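Local coordinates for hypothetical protein Atu2299 (Agrobacterium tumefaciens, PDB 2HLY) that is of unknown function, although its family is grouped by sequence with the papain-like (clan CA) cysteine peptidases, at residues K118-S130 and L134-P146. Sequence-based numbering, arbitrary orientation.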
ATOM      1  N   LYS A 118       5.349  -0.583  10.415  1.00 10.76           N
ATOM      2  CA  LYS A 118       4.378   0.296  11.065  1.00 10.35           C
ATOM      3  C   LYS A 118       3.384   0.862  10.044  1.00 10.30           C
ATOM      4  O   LYS A 118       3.627   0.818   8.841  1.00 10.55           O
ATOM      5  CB  LYS A 118       5.058   1.467  11.802  1.00 10.53           C
ATOM      6  CG  LYS A 118       6.100   1.091  12.851  1.00 10.70           C
ATOM      7  CD  LYS A 118       6.591   2.341  13.569  1.00 12.23           C
ATOM      8  CE  LYS A 118       7.754   2.045  14.493  1.00 16.30           C
ATOM      9  NZ  LYS A 118       8.086   3.234  15.327  1.00 22.02           N
ATOM     10  N   MET A 119       2.271   1.398  10.538  1.00  9.37           N
ATOM     11  CA  MET A 119       1.310   2.060   9.663  1.00  9.31           C
ATOM     12  C   MET A 119       1.863   3.364   9.081  1.00  8.95           C
ATOM     13  O   MET A 119       2.473   4.141   9.810  1.00  9.94           O
ATOM     14  CB  MET A 119       0.042   2.388  10.448  1.00  9.34           C
ATOM     15  CG  MET A 119      -0.925   3.261   9.672  1.00 10.08           C
ATOM     16  SD  MET A 119      -2.526   3.529  10.425  1.00 10.50           S
ATOM     17  CE  MET A 119      -2.112   4.681  11.725  1.00 12.09           C
ATOM     18  N   PHE A 120       1.594   3.613   7.791  1.00  8.33           N
ATOM     19  CA  PHE A 120       1.766   4.963   7.237  1.00  8.06           C
ATOM     20  C   PHE A 120       0.425   5.545   6.773  1.00  7.90           C
ATOM     21  O   PHE A 120      -0.146   5.118   5.776  1.00  8.16           O
ATOM     22  CB  PHE A 120       2.776   5.040   6.079  1.00  8.49           C
ATOM     23  CG  PHE A 120       3.060   6.453   5.693  1.00  8.19           C
ATOM     24  CD1 PHE A 120       4.055   7.176   6.359  1.00 10.74           C
ATOM     25  CD2 PHE A 120       2.261   7.100   4.743  1.00  8.68           C
ATOM     26  CE1 PHE A 120       4.287   8.528   6.051  1.00 12.25           C
ATOM     27  CE2 PHE A 120       2.465   8.457   4.450  1.00  9.41           C
ATOM     28  CZ  PHE A 120       3.493   9.158   5.100  1.00 11.71           C
ATOM     29  N   GLN A 121      -0.055   6.532   7.527  1.00  8.06           N
ATOM     30  CA  GLN A 121      -1.297   7.241   7.203  1.00  8.31           C
ATOM     31  C   GLN A 121      -1.120   8.648   7.796  1.00  8.99           C
ATOM     32  O   GLN A 121      -1.115   8.816   9.025  1.00  9.74           O
ATOM     33  CB  GLN A 121      -2.497   6.531   7.844  1.00  9.01           C
ATOM     34  CG  GLN A 121      -3.821   7.277   7.566  1.00  8.83           C
ATOM     35  CD  GLN A 121      -5.054   6.701   8.241  1.00  7.94           C
ATOM     36  OE1 GLN A 121      -6.147   7.224   8.035  1.00  9.38           O
ATOM     37  NE2 GLN A 121      -4.891   5.632   9.034  1.00  9.60           N
ATOM     38  N   ARG A 122      -0.944   9.635   6.916  1.00  8.44           N
ATOM     39  CA  ARG A 122      -0.638  11.009   7.356  1.00  9.61           C
ATOM     40  C   ARG A 122      -1.331  12.013   6.429  1.00  9.42           C
ATOM     41  O   ARG A 122      -1.567  11.708   5.259  1.00  9.31           O
ATOM     42  CB  ARG A 122       0.875  11.265   7.351  1.00  9.76           C
ATOM     43  CG  ARG A 122       1.720  10.323   8.230  1.00 10.97           C
ATOM     44  CD  ARG A 122       3.116  10.908   8.521  1.00 11.28           C
ATOM     45  NE  ARG A 122       2.974  12.152   9.271  1.00 12.32           N
ATOM     46  CZ  ARG A 122       3.682  13.269   9.069  1.00 12.83           C
ATOM     47  NH1 ARG A 122       4.646  13.334   8.141  1.00 13.72           N
ATOM     48  NH2 ARG A 122       3.414  14.350   9.790  1.00 14.46           N
ATOM     49  N   PRO A 123      -1.628  13.229   6.929  1.00 10.10           N
ATOM     50  CA  PRO A 123      -2.266  14.203   6.042  1.00 10.02           C
ATOM     51  C   PRO A 123      -1.337  14.591   4.887  1.00 10.09           C
ATOM     52  O   PRO A 123      -0.148  14.806   5.099  1.00 10.19           O
ATOM     53  CB  PRO A 123      -2.515  15.423   6.955  1.00 10.41           C
ATOM     54  CG  PRO A 123      -2.474  14.870   8.368  1.00 11.49           C
ATOM     55  CD  PRO A 123      -1.435  13.760   8.292  1.00 10.58           C
ATOM     56  N   LEU A 124      -1.880  14.682   3.678  1.00 10.19           N
ATOM     57  CA  LEU A 124      -1.065  15.155   2.551  1.00 10.48           C
ATOM     58  C   LEU A 124      -0.516  16.555   2.819  1.00 10.66           C
ATOM     59  O   LEU A 124       0.589  16.910   2.371  1.00 11.38           O
ATOM     60  CB  LEU A 124      -1.884  15.156   1.258  1.00 10.82           C
ATOM     61  CG  LEU A 124      -1.970  13.824   0.525  1.00 13.53           C
ATOM     62  CD1 LEU A 124      -3.104  13.882  -0.488  1.00 17.45           C
ATOM     63  CD2 LEU A 124      -0.652  13.524  -0.160  1.00 16.05           C
ATOM     64  N   SER A 125      -1.290  17.345   3.569  1.00 10.93           N
ATOM     65  CA  SER A 125      -0.893  18.704   3.946  1.00 10.85           C
ATOM     66  C   SER A 125       0.393  18.742   4.789  1.00 11.03           C
ATOM     67  O   SER A 125       1.016  19.786   4.933  1.00 11.72           O
ATOM     68  CB  SER A 125      -2.041  19.379   4.698  1.00 10.94           C
ATOM     69  OG  SER A 125      -2.425  18.606   5.821  1.00 13.03           O
ATOM     70  N   ALA A 126       0.773  17.597   5.348  1.00  9.41           N
ATOM     71  CA  ALA A 126       2.002  17.464   6.124  1.00  9.08           C
ATOM     72  C   ALA A 126       3.242  17.103   5.282  1.00  9.43           C
ATOM     73  O   ALA A 126       4.356  16.997   5.813  1.00  9.58           O
ATOM     74  CB  ALA A 126       1.800  16.428   7.243  1.00  8.47           C
ATOM     75  N   MET A 127       3.051  16.913   3.979  1.00 10.07           N
ATOM     76  CA  MET A 127       4.169  16.520   3.105  1.00 10.19           C
ATOM     77  C   MET A 127       5.356  17.470   3.164  1.00 10.37           C
ATOM     78  O   MET A 127       5.197  18.699   3.164  1.00 10.54           O
ATOM     79  CB  MET A 127       3.717  16.384   1.650  1.00  9.94           C
ATOM     80  CG  MET A 127       4.751  15.646   0.796  1.00 10.27           C
ATOM     81  SD  MET A 127       4.194  15.430  -0.886  1.00 12.12           S
ATOM     82  CE  MET A 127       4.588  16.998  -1.634  1.00 15.84           C
ATOM     83  N   ALA A 128       6.544  16.877   3.205  1.00 10.14           N
ATOM     84  CA  ALA A 128       7.804  17.618   3.150  1.00 10.61           C
ATOM     85  C   ALA A 128       8.034  18.297   1.786  1.00 11.10           C
ATOM     86  O   ALA A 128       7.310  18.065   0.823  1.00 10.68           O
ATOM     87  CB  ALA A 128       8.966  16.696   3.485  1.00 11.38           C
ATOM     88  N   ALA A 129       9.059  19.148   1.720  1.00 11.45           N
ATOM     89  CA  ALA A 129       9.296  19.941   0.514  1.00 11.51           C
ATOM     90  C   ALA A 129      10.068  19.208  -0.573  1.00 11.96           C
ATOM     91  O   ALA A 129      10.007  19.588  -1.751  1.00 12.83           O
ATOM     92  CB  ALA A 129      10.022  21.227   0.890  1.00 11.80           C
ATOM     93  N   SER A 130      10.820  18.189  -0.170  1.00 11.78           N
ATOM     94  CA  SER A 130      11.759  17.508  -1.066  1.00 12.25           C
ATOM     95  C   SER A 130      12.367  16.335  -0.326  1.00 12.70           C
ATOM     96  O   SER A 130      12.123  16.140   0.860  1.00 12.04           O
ATOM     97  CB  SER A 130      12.901  18.459  -1.430  1.00 12.29           C
ATOM     98  OG  SER A 130      13.781  18.613  -0.317  1.00 13.72           O
ATOM     99  N   LEU A 134      13.611  15.688   4.941  1.00 13.43           N
ATOM    100  CA  LEU A 134      13.051  14.539   5.660  1.00 13.26           C
ATOM    101  C   LEU A 134      13.763  14.338   6.993  1.00 13.36           C
ATOM    102  O   LEU A 134      14.315  13.271   7.286  1.00 13.69           O
ATOM    103  CB  LEU A 134      13.126  13.271   4.798  1.00 12.83           C
ATOM    104  CG  LEU A 134      12.440  13.387   3.426  1.00 11.99           C
ATOM    105  CD1 LEU A 134      12.811  12.166   2.594  1.00 12.93           C
ATOM    106  CD2 LEU A 134      10.935  13.551   3.565  1.00 13.55           C
ATOM    107  N   GLY A 135      13.739  15.385   7.804  1.00 13.29           N
ATOM    108  CA  GLY A 135      14.551  15.393   9.010  1.00 13.73           C
ATOM    109  C   GLY A 135      13.945  14.705  10.209  1.00 13.99           C
ATOM    110  O   GLY A 135      14.644  14.477  11.199  1.00 14.86           O
ATOM    111  N   GLN A 136      12.657  14.383  10.130  1.00 13.73           N
ATOM    112  CA  GLN A 136      11.928  13.834  11.270  1.00 13.63           C
ATOM    113  C   GLN A 136      11.249  12.520  10.900  1.00 12.66           C
ATOM    114  O   GLN A 136      10.703  12.388   9.802  1.00 12.22           O
ATOM    115  CB  GLN A 136      10.888  14.846  11.742  1.00 13.92           C
ATOM    116  CG  GLN A 136      10.172  14.457  13.023  1.00 14.87           C
ATOM    117  CD  GLN A 136       9.245  15.545  13.547  1.00 16.00           C
ATOM    118  OE1 GLN A 136       8.569  16.251  12.781  1.00 18.97           O
ATOM    119  NE2 GLN A 136       9.200  15.678  14.872  1.00 19.66           N
ATOM    120  N   SER A 137      11.280  11.552  11.814  1.00 12.20           N
ATOM    121  CA  SER A 137      10.588  10.282  11.583  1.00 11.48           C
ATOM    122  C   SER A 137       9.120  10.542  11.238  1.00 11.30           C
ATOM    123  O   SER A 137       8.429  11.329  11.915  1.00 12.62           O
ATOM    124  CB  SER A 137      10.692   9.376  12.814  1.00 12.01           C
ATOM    125  OG  SER A 137      10.069   8.121  12.590  1.00 12.41           O
ATOM    126  N   GLY A 138       8.672   9.883  10.172  1.00 10.78           N
ATOM    127  CA  GLY A 138       7.337  10.048   9.637  1.00 10.18           C
ATOM    128  C   GLY A 138       7.256  11.049   8.498  1.00 10.41           C
ATOM    129  O   GLY A 138       6.236  11.119   7.809  1.00  9.98           O
ATOM    130  N   ASP A 139       8.311  11.843   8.304  1.00 10.36           N
ATOM    131  CA  ASP A 139       8.361  12.755   7.150  1.00 10.53           C
ATOM    132  C   ASP A 139       8.269  11.979   5.842  1.00  9.96           C
ATOM    133  O   ASP A 139       8.772  10.861   5.722  1.00  9.62           O
ATOM    134  CB  ASP A 139       9.657  13.555   7.132  1.00 11.35           C
ATOM    135  CG  ASP A 139       9.600  14.812   7.985  1.00 15.47           C
ATOM    136  OD1 ASP A 139       8.486  15.298   8.292  1.00 19.68           O
ATOM    137  OD2 ASP A 139      10.687  15.320   8.342  1.00 16.68           O
ATOM    138  N   PHE A 140       7.639  12.602   4.846  1.00  9.41           N
ATOM    139  CA  PHE A 140       7.495  11.957   3.552  1.00  9.34           C
ATOM    140  C   PHE A 140       7.475  12.976   2.446  1.00  8.63           C
ATOM    141  O   PHE A 140       7.107  14.139   2.653  1.00  8.44           O
ATOM    142  CB  PHE A 140       6.222  11.103   3.479  1.00  9.30           C
ATOM    143  CG  PHE A 140       4.925  11.905   3.503  1.00  8.72           C
ATOM    144  CD1 PHE A 140       4.151  12.009   2.357  1.00  9.08           C
ATOM    145  CD2 PHE A 140       4.473  12.518   4.669  1.00  9.86           C
ATOM    146  CE1 PHE A 140       2.939  12.729   2.365  1.00  9.96           C
ATOM    147  CE2 PHE A 140       3.263  13.232   4.683  1.00  8.55           C
ATOM    148  CZ  PHE A 140       2.510  13.349   3.542  1.00 10.01           C
ATOM    149  N   PHE A 141       7.907  12.534   1.271  1.00  8.53           N
ATOM    150  CA  PHE A 141       7.834  13.380   0.094  1.00  8.48           C
ATOM    151  C   PHE A 141       7.401  12.531  -1.086  1.00  8.30           C
ATOM    152  O   PHE A 141       7.953  11.451  -1.318  1.00  8.84           O
ATOM    153  CB  PHE A 141       9.174  14.069  -0.199  1.00  9.35           C
ATOM    154  CG  PHE A 141       9.157  14.842  -1.483  1.00  9.27           C
ATOM    155  CD1 PHE A 141       8.500  16.071  -1.563  1.00 10.47           C
ATOM    156  CD2 PHE A 141       9.763  14.315  -2.629  1.00 10.06           C
ATOM    157  CE1 PHE A 141       8.449  16.773  -2.779  1.00 11.36           C
ATOM    158  CE2 PHE A 141       9.728  15.014  -3.841  1.00 11.52           C
ATOM    159  CZ  PHE A 141       9.060  16.225  -3.919  1.00 11.58           C
ATOM    160  N   TYR A 142       6.431  13.048  -1.832  1.00  8.32           N
ATOM    161  CA  TYR A 142       5.919  12.402  -3.042  1.00  8.85           C
ATOM    162  C   TYR A 142       6.011  13.329  -4.245  1.00  9.54           C
ATOM    163  O   TYR A 142       5.697  14.533  -4.142  1.00 10.73           O
ATOM    164  CB  TYR A 142       4.435  12.093  -2.897  1.00  8.74           C
ATOM    165  CG  TYR A 142       4.022  11.084  -1.868  1.00  8.40           C
ATOM    166  CD1 TYR A 142       4.858  10.031  -1.480  1.00 10.26           C
ATOM    167  CD2 TYR A 142       2.756  11.177  -1.287  1.00 10.75           C
ATOM    168  CE1 TYR A 142       4.424   9.072  -0.536  1.00  9.55           C
ATOM    169  CE2 TYR A 142       2.322  10.240  -0.348  1.00 11.96           C
ATOM    170  CZ  TYR A 142       3.162   9.204   0.026  1.00  8.70           C
ATOM    171  OH  TYR A 142       2.707   8.265   0.926  1.00  9.13           O
ATOM    172  N   ARG A 143       6.423  12.771  -5.383  1.00  9.89           N
ATOM    173  CA  ARG A 143       6.215  13.440  -6.664  1.00 10.62           C
ATOM    174  C   ARG A 143       5.463  12.505  -7.578  1.00 10.12           C
ATOM    175  O   ARG A 143       6.023  11.509  -8.067  1.00 10.01           O
ATOM    176  CB  ARG A 143       7.519  13.896  -7.311  1.00 11.06           C
ATOM    177  CG  ARG A 143       7.255  14.658  -8.601  1.00 15.32           C
ATOM    178  CD  ARG A 143       8.513  15.184  -9.239  1.00 20.21           C
ATOM    179  NE  ARG A 143       9.382  14.109  -9.703  1.00 24.92           N
ATOM    180  CZ  ARG A 143      10.620  13.914  -9.254  1.00 28.14           C
ATOM    181  NH1 ARG A 143      11.135  14.730  -8.342  1.00 28.82           N
ATOM    182  NH2 ARG A 143      11.350  12.910  -9.723  1.00 28.47           N
ATOM    183  N   SER A 144       4.196  12.836  -7.805  1.00 10.90           N
ATOM    184  CA  SER A 144       3.370  12.098  -8.740  1.00 11.97           C
ATOM    185  C   SER A 144       3.934  12.219 -10.155  1.00 12.94           C
ATOM    186  O   SER A 144       4.278  13.314 -10.599  1.00 13.61           O
ATOM    187  CB  SER A 144       1.923  12.610  -8.716  1.00 13.35           C
ATOM    188  OG  SER A 144       1.132  11.847  -9.619  1.00 14.27           O
ATOM    189  N   GLU A 145       3.998  11.082 -10.843  1.00 13.19           N
ATOM    190  CA  GLU A 145       4.396  11.019 -12.248  1.00 13.67           C
ATOM    191  C   GLU A 145       3.260  10.365 -13.034  1.00 13.51           C
ATOM    192  O   GLU A 145       3.292   9.154 -13.305  1.00 12.15           O
ATOM    193  CB  GLU A 145       5.690  10.238 -12.383  1.00 14.34           C
ATOM    194  CG  GLU A 145       6.853  10.930 -11.695  1.00 18.08           C
ATOM    195  CD  GLU A 145       7.459  12.051 -12.533  1.00 23.59           C
ATOM    196  OE1 GLU A 145       6.950  12.336 -13.652  1.00 24.82           O
ATOM    197  OE2 GLU A 145       8.461  12.645 -12.071  1.00 25.70           O
ATOM    198  N   PRO A 146       2.221  11.157 -13.359  1.00 13.21           N
ATOM    199  CA  PRO A 146       1.007  10.545 -13.903  1.00 13.17           C
ATOM    200  C   PRO A 146       1.223   9.788 -15.214  1.00 12.71           C
ATOM    201  O   PRO A 146       0.570   8.771 -15.460  1.00 12.12           O
ATOM    202  CB  PRO A 146       0.050  11.733 -14.094  1.00 13.53           C
ATOM    203  CG  PRO A 146       0.898  12.945 -14.093  1.00 15.39           C
ATOM    204  CD  PRO A 146       2.084  12.618 -13.199  1.00 14.35           C
TER
HETATM  205  O   HOH W   1       6.486  15.199   6.188  1.00 14.22           O
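Ala128 and Phe140 share the one strong direct hydrogen bond between the two segments: Ala128 N reaches Phe140 O at 2.8 Å. Two residues further along the strand, Tyr142 N has a softer partner, Met127 SD, in a weak 3.4 Å bond. Methionine suits this place because its flexible thioether can accept that N-H while SD also lies obliquely beside the rings of Phe140 and Phe141. Gly138 O receives Arg122 NH1 at 2.7 Å, but the N-H...O angle of 130° makes the bond weak; the bend of the arginine chain at chi3 brings the guanidinium round to it. A water completes the polar network, accepting from Phe140 N and from Arg122 NH1 and lying within donating distance of Ala126 O and Asp139 OD1. Asp139 OD2 accepts from Gln136 N at 2.8 Å across the type II turn 136-139, whose third residue, Gly138, has the positive phi that glycine tolerates most easily. Strand 120-123 and strand 140-144, outermost in two different antiparallel sheets, run at 80° to each other, so the sheets are joined here mainly through side chains and the loop after strand 120-123, not by a ladder of backbone bonds. Phe140 is central: the edge of Phe120 meets one face in a T-shaped stack, planes at 74°, and Met127 CA covers the opposite face in a CH-pi contact. Ser130 CA similarly lies over Phe141, 3.7 Å from the ring centroid, with the serine CB directed away and OG hydrogen-bonded to Asn132 N. Tyr142 OH, close to Phe120 CE2, finds its hydrogen-bond partner in Tyr63 of the neighbouring strand 60-65.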